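Poly(A) ribonuclease pop2 (Schizosaccharomyces pombe, PDB 2P51) removes poly(A) tails from mRNA as a catalytic 3'-exoribonuclease subunit of the CCR4-NOT complex, releasing 5'-AMP with the help of divalent metal ions. Local coordinates at residues Y204-L214 with I248-F257. Sequence-based numbering, arbitrary orientation.
Sequences YDIKYIMKSVL and IFFEIRSRYF
Ile-206 sends its two arms to different parts of the helix opposite: CD1 lies 3.7 Å from CB of Phe-249, while CG2 meets CD1 of Ile-252 at 3.6 Å and CG2 of Ile-248 less closely. One turn further on, Met-210 bends at chi2 and chi3 (-81°), which brings its SD tip to tip with Ile-252 CD1, 3.5 Å away. Ile-206 and Met-210 thus both touch that methyl, in the tight, buried part of the contact. With alanine at position 206 both arms go, which would probably open a gap beside Phe-249 and cost the Ile-252 methyl its contact with CG2. The Tyr-204 and Phe-249 rings are near parallel (24°) but slid apart, centroids 5.8 Å distant, and both rest on Ile-165 of the neighbouring strand. In this DEDD nuclease fold, strand 203-205 edges the central sheet, and the axis of helix 206-213 lies at 42° to that of 248-257, the last half of helix 238-257, whose start carries the metal ligand Asp-241. Toward the C-terminal ends the fit slackens: Ile-209 CG2 still reaches Phe-257 CE2 at 3.9 Å, but Leu-214 offers just CD1 to the solvent-exposed Tyr-256, 4.0 Å from its CD2.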
loop_
_atom_site.group_PDB
_atom_site.type_symbol
_atom_site.label_atom_id
_atom_site.label_comp_id
_atom_site.label_asym_id
_atom_site.label_seq_id
_atom_site.Cartn_x
_atom_site.Cartn_y
_atom_site.Cartn_z
ATOM N N TYR A 204 -0.612 -10.318 4.369
ATOM C CA TYR A 204 -0.629 -10.094 5.826
ATOM C C TYR A 204 -0.806 -8.599 6.100
ATOM O O TYR A 204 -0.178 -7.799 5.361
ATOM C CB TYR A 204 0.654 -10.570 6.514
ATOM C CG TYR A 204 0.900 -12.061 6.401
ATOM C CD1 TYR A 204 0.201 -12.964 7.196
ATOM C CD2 TYR A 204 1.833 -12.542 5.509
ATOM C CE1 TYR A 204 0.418 -14.325 7.101
ATOM C CE2 TYR A 204 2.053 -13.898 5.412
ATOM C CZ TYR A 204 1.354 -14.783 6.199
ATOM O OH TYR A 204 1.607 -16.147 6.067
ATOM N N ASP A 205 -1.614 -8.298 7.094
ATOM C CA ASP A 205 -1.787 -6.918 7.552
ATOM C C ASP A 205 -1.087 -6.816 8.902
ATOM O O ASP A 205 -1.584 -7.393 9.881
ATOM C CB ASP A 205 -3.270 -6.555 7.624
ATOM C CG ASP A 205 -3.503 -5.114 8.036
ATOM O OD1 ASP A 205 -2.609 -4.500 8.706
ATOM O OD2 ASP A 205 -4.576 -4.551 7.727
ATOM N N ILE A 206 0.024 -6.100 8.958
ATOM C CA ILE A 206 0.807 -6.007 10.207
ATOM C C ILE A 206 -0.027 -5.380 11.328
ATOM O O ILE A 206 0.232 -5.697 12.487
ATOM C CB ILE A 206 2.090 -5.188 9.964
ATOM C CG1 ILE A 206 3.051 -5.908 9.015
ATOM C CG2 ILE A 206 2.807 -4.791 11.259
ATOM C CD1 ILE A 206 4.215 -5.005 8.585
ATOM N N LYS A 207 -0.973 -4.488 10.993
ATOM C CA LYS A 207 -1.817 -3.922 12.050
ATOM C C LYS A 207 -2.729 -4.979 12.659
ATOM O O LYS A 207 -2.972 -5.020 13.883
ATOM C CB LYS A 207 -2.714 -2.796 11.517
ATOM C CG LYS A 207 -3.581 -2.134 12.608
ATOM C CD LYS A 207 -2.848 -1.144 13.468
ATOM C CE LYS A 207 -3.804 -0.602 14.556
ATOM N NZ LYS A 207 -2.986 0.125 15.573
ATOM N N TYR A 208 -3.268 -5.837 11.791
ATOM C CA TYR A 208 -4.049 -6.937 12.318
ATOM C C TYR A 208 -3.174 -7.809 13.227
ATOM O O TYR A 208 -3.548 -8.215 14.319
ATOM C CB TYR A 208 -4.624 -7.794 11.165
ATOM C CG TYR A 208 -5.294 -9.062 11.676
ATOM C CD1 TYR A 208 -6.610 -8.991 12.153
ATOM C CD2 TYR A 208 -4.652 -10.318 11.692
ATOM C CE1 TYR A 208 -7.225 -10.139 12.620
ATOM C CE2 TYR A 208 -5.278 -11.457 12.168
ATOM C CZ TYR A 208 -6.575 -11.352 12.632
ATOM O OH TYR A 208 -7.235 -12.453 13.108
ATOM N N ILE A 209 -1.969 -8.152 12.753
ATOM C CA ILE A 209 -1.084 -9.011 13.542
ATOM C C ILE A 209 -0.724 -8.334 14.866
ATOM O O ILE A 209 -0.869 -8.965 15.939
ATOM C CB ILE A 209 0.182 -9.369 12.738
ATOM C CG1 ILE A 209 -0.116 -10.114 11.451
ATOM C CG2 ILE A 209 1.123 -10.165 13.662
ATOM C CD1 ILE A 209 1.080 -10.365 10.541
ATOM N N MET A 210 -0.285 -7.066 14.811
ATOM C CA MET A 210 0.214 -6.430 16.028
ATOM C C MET A 210 -0.941 -6.106 16.960
ATOM O O MET A 210 -0.821 -6.434 18.156
ATOM C CB MET A 210 1.045 -5.167 15.754
ATOM C CG MET A 210 2.347 -5.522 15.026
ATOM S SD MET A 210 3.456 -6.375 16.181
ATOM C CE MET A 210 4.123 -4.942 17.052
ATOM N N LYS A 211 -1.996 -5.470 16.503
ATOM C CA LYS A 211 -3.049 -5.070 17.452
ATOM C C LYS A 211 -4.018 -6.208 17.708
ATOM O O LYS A 211 -4.228 -6.543 18.875
ATOM C CB LYS A 211 -3.830 -3.861 16.948
ATOM C CG LYS A 211 -4.913 -3.472 17.994
ATOM C CD LYS A 211 -5.652 -2.237 17.711
ATOM C CE LYS A 211 -6.694 -1.915 18.786
ATOM N NZ LYS A 211 -6.163 -2.017 20.164
ATOM N N SER A 212 -4.625 -6.789 16.686
ATOM C CA SER A 212 -5.701 -7.758 16.932
ATOM C C SER A 212 -5.211 -9.063 17.558
ATOM O O SER A 212 -5.924 -9.653 18.383
ATOM C CB SER A 212 -6.466 -8.051 15.630
ATOM O OG SER A 212 -7.035 -6.830 15.151
ATOM N N VAL A 213 -3.994 -9.515 17.175
ATOM C CA VAL A 213 -3.501 -10.733 17.764
ATOM C C VAL A 213 -2.548 -10.467 18.898
ATOM O O VAL A 213 -2.672 -11.050 19.993
ATOM C CB VAL A 213 -2.820 -11.573 16.682
ATOM C CG1 VAL A 213 -2.310 -12.872 17.349
ATOM C CG2 VAL A 213 -3.781 -11.840 15.545
ATOM N N LEU A 214 -1.562 -9.594 18.704
ATOM C CA LEU A 214 -0.513 -9.431 19.728
ATOM C C LEU A 214 -0.819 -8.318 20.739
ATOM O O LEU A 214 -0.009 -8.103 21.653
ATOM C CB LEU A 214 0.833 -9.182 19.042
ATOM C CG LEU A 214 1.247 -10.266 18.021
ATOM C CD1 LEU A 214 2.593 -9.944 17.410
ATOM C CD2 LEU A 214 1.298 -11.654 18.676
ATOM N N ILE A 248 9.582 -3.811 9.338
ATOM C CA ILE A 248 8.854 -4.217 10.553
ATOM C C ILE A 248 8.326 -5.656 10.431
ATOM O O ILE A 248 8.359 -6.435 11.409
ATOM C CB ILE A 248 7.748 -3.200 10.862
ATOM C CG1 ILE A 248 8.283 -1.838 11.354
ATOM C CG2 ILE A 248 6.762 -3.764 11.881
ATOM C CD1 ILE A 248 7.164 -0.804 11.148
ATOM N N PHE A 249 7.834 -5.993 9.230
ATOM C CA PHE A 249 7.291 -7.350 9.075
ATOM C C PHE A 249 8.346 -8.394 9.411
ATOM O O PHE A 249 8.082 -9.322 10.178
ATOM C CB PHE A 249 6.755 -7.592 7.642
ATOM C CG PHE A 249 6.348 -9.054 7.426
ATOM C CD1 PHE A 249 5.168 -9.536 7.968
ATOM C CD2 PHE A 249 7.174 -9.906 6.687
ATOM C CE1 PHE A 249 4.800 -10.863 7.765
ATOM C CE2 PHE A 249 6.799 -11.232 6.491
ATOM C CZ PHE A 249 5.630 -11.715 7.033
ATOM N N PHE A 250 9.561 -8.258 8.852
ATOM C CA PHE A 250 10.552 -9.334 9.070
ATOM C C PHE A 250 10.978 -9.345 10.541
ATOM O O PHE A 250 11.247 -10.418 11.116
ATOM C CB PHE A 250 11.725 -9.200 8.112
ATOM C CG PHE A 250 11.254 -9.622 6.704
ATOM C CD1 PHE A 250 11.142 -10.964 6.406
ATOM C CD2 PHE A 250 10.922 -8.663 5.743
ATOM C CE1 PHE A 250 10.708 -11.377 5.147
ATOM C CE2 PHE A 250 10.520 -9.063 4.480
ATOM C CZ PHE A 250 10.428 -10.407 4.193
ATOM N N GLU A 251 11.016 -8.146 11.151
ATOM C CA GLU A 251 11.451 -8.139 12.567
ATOM C C GLU A 251 10.380 -8.769 13.444
ATOM O O GLU A 251 10.735 -9.514 14.380
ATOM C CB GLU A 251 11.758 -6.700 13.018
ATOM C CG GLU A 251 12.353 -6.619 14.411
ATOM C CD GLU A 251 13.672 -7.334 14.614
ATOM O OE1 GLU A 251 14.328 -7.609 13.580
ATOM O OE2 GLU A 251 14.045 -7.614 15.784
ATOM N N ILE A 252 9.106 -8.507 13.226
ATOM C CA ILE A 252 8.006 -9.116 13.983
ATOM C C ILE A 252 7.990 -10.619 13.764
ATOM O O ILE A 252 7.805 -11.441 14.676
ATOM C CB ILE A 252 6.683 -8.442 13.485
ATOM C CG1 ILE A 252 6.530 -7.027 14.073
ATOM C CG2 ILE A 252 5.478 -9.323 13.656
ATOM C CD1 ILE A 252 5.350 -6.396 13.249
ATOM N N ARG A 253 8.208 -11.036 12.484
ATOM C CA ARG A 253 8.238 -12.462 12.176
ATOM C C ARG A 253 9.345 -13.134 12.975
ATOM O O ARG A 253 9.182 -14.222 13.533
ATOM C CB ARG A 253 8.505 -12.675 10.688
ATOM C CG ARG A 253 8.265 -14.120 10.268
ATOM C CD ARG A 253 8.496 -14.272 8.760
ATOM N NE ARG A 253 9.942 -14.230 8.528
ATOM C CZ ARG A 253 10.485 -14.534 7.343
ATOM N NH1 ARG A 253 9.722 -14.868 6.286
ATOM N NH2 ARG A 253 11.807 -14.470 7.263
ATOM N N SER A 254 10.519 -12.496 13.038
ATOM C CA SER A 254 11.624 -13.071 13.820
ATOM C C SER A 254 11.377 -13.075 15.314
ATOM O O SER A 254 11.633 -14.080 15.988
ATOM C CB SER A 254 12.875 -12.228 13.515
ATOM O OG SER A 254 13.955 -12.725 14.274
ATOM N N ARG A 255 10.895 -11.944 15.850
ATOM C CA ARG A 255 10.768 -11.841 17.301
ATOM C C ARG A 255 9.566 -12.626 17.839
ATOM O O ARG A 255 9.770 -13.176 18.923
ATOM C CB ARG A 255 10.610 -10.396 17.742
ATOM C CG ARG A 255 11.858 -9.538 17.517
ATOM C CD ARG A 255 11.838 -8.337 18.448
ATOM N NE ARG A 255 12.844 -7.346 18.102
ATOM C CZ ARG A 255 13.243 -6.357 18.899
ATOM N NH1 ARG A 255 12.701 -6.254 20.116
ATOM N NH2 ARG A 255 14.165 -5.520 18.448
ATOM N N TYR A 256 8.414 -12.653 17.190
ATOM C CA TYR A 256 7.215 -13.201 17.838
ATOM C C TYR A 256 6.745 -14.481 17.186
ATOM O O TYR A 256 5.841 -15.121 17.754
ATOM C CB TYR A 256 6.068 -12.144 17.905
ATOM C CG TYR A 256 6.670 -10.839 18.418
ATOM C CD1 TYR A 256 7.360 -10.803 19.626
ATOM C CD2 TYR A 256 6.543 -9.681 17.681
ATOM C CE1 TYR A 256 7.932 -9.664 20.160
ATOM C CE2 TYR A 256 7.126 -8.526 18.183
ATOM C CZ TYR A 256 7.803 -8.497 19.397
ATOM O OH TYR A 256 8.373 -7.308 19.804
ATOM N N PHE A 257 7.352 -14.859 16.050
ATOM C CA PHE A 257 6.926 -16.065 15.365
ATOM C C PHE A 257 8.098 -16.987 15.071
ATOM O O PHE A 257 7.936 -17.936 14.313
ATOM C CB PHE A 257 6.170 -15.744 14.079
ATOM C CG PHE A 257 4.898 -14.944 14.369
ATOM C CD1 PHE A 257 3.717 -15.645 14.586
ATOM C CD2 PHE A 257 4.910 -13.557 14.427
ATOM C CE1 PHE A 257 2.532 -14.956 14.849
ATOM C CE2 PHE A 257 3.760 -12.856 14.667
ATOM C CZ PHE A 257 2.597 -13.568 14.878
#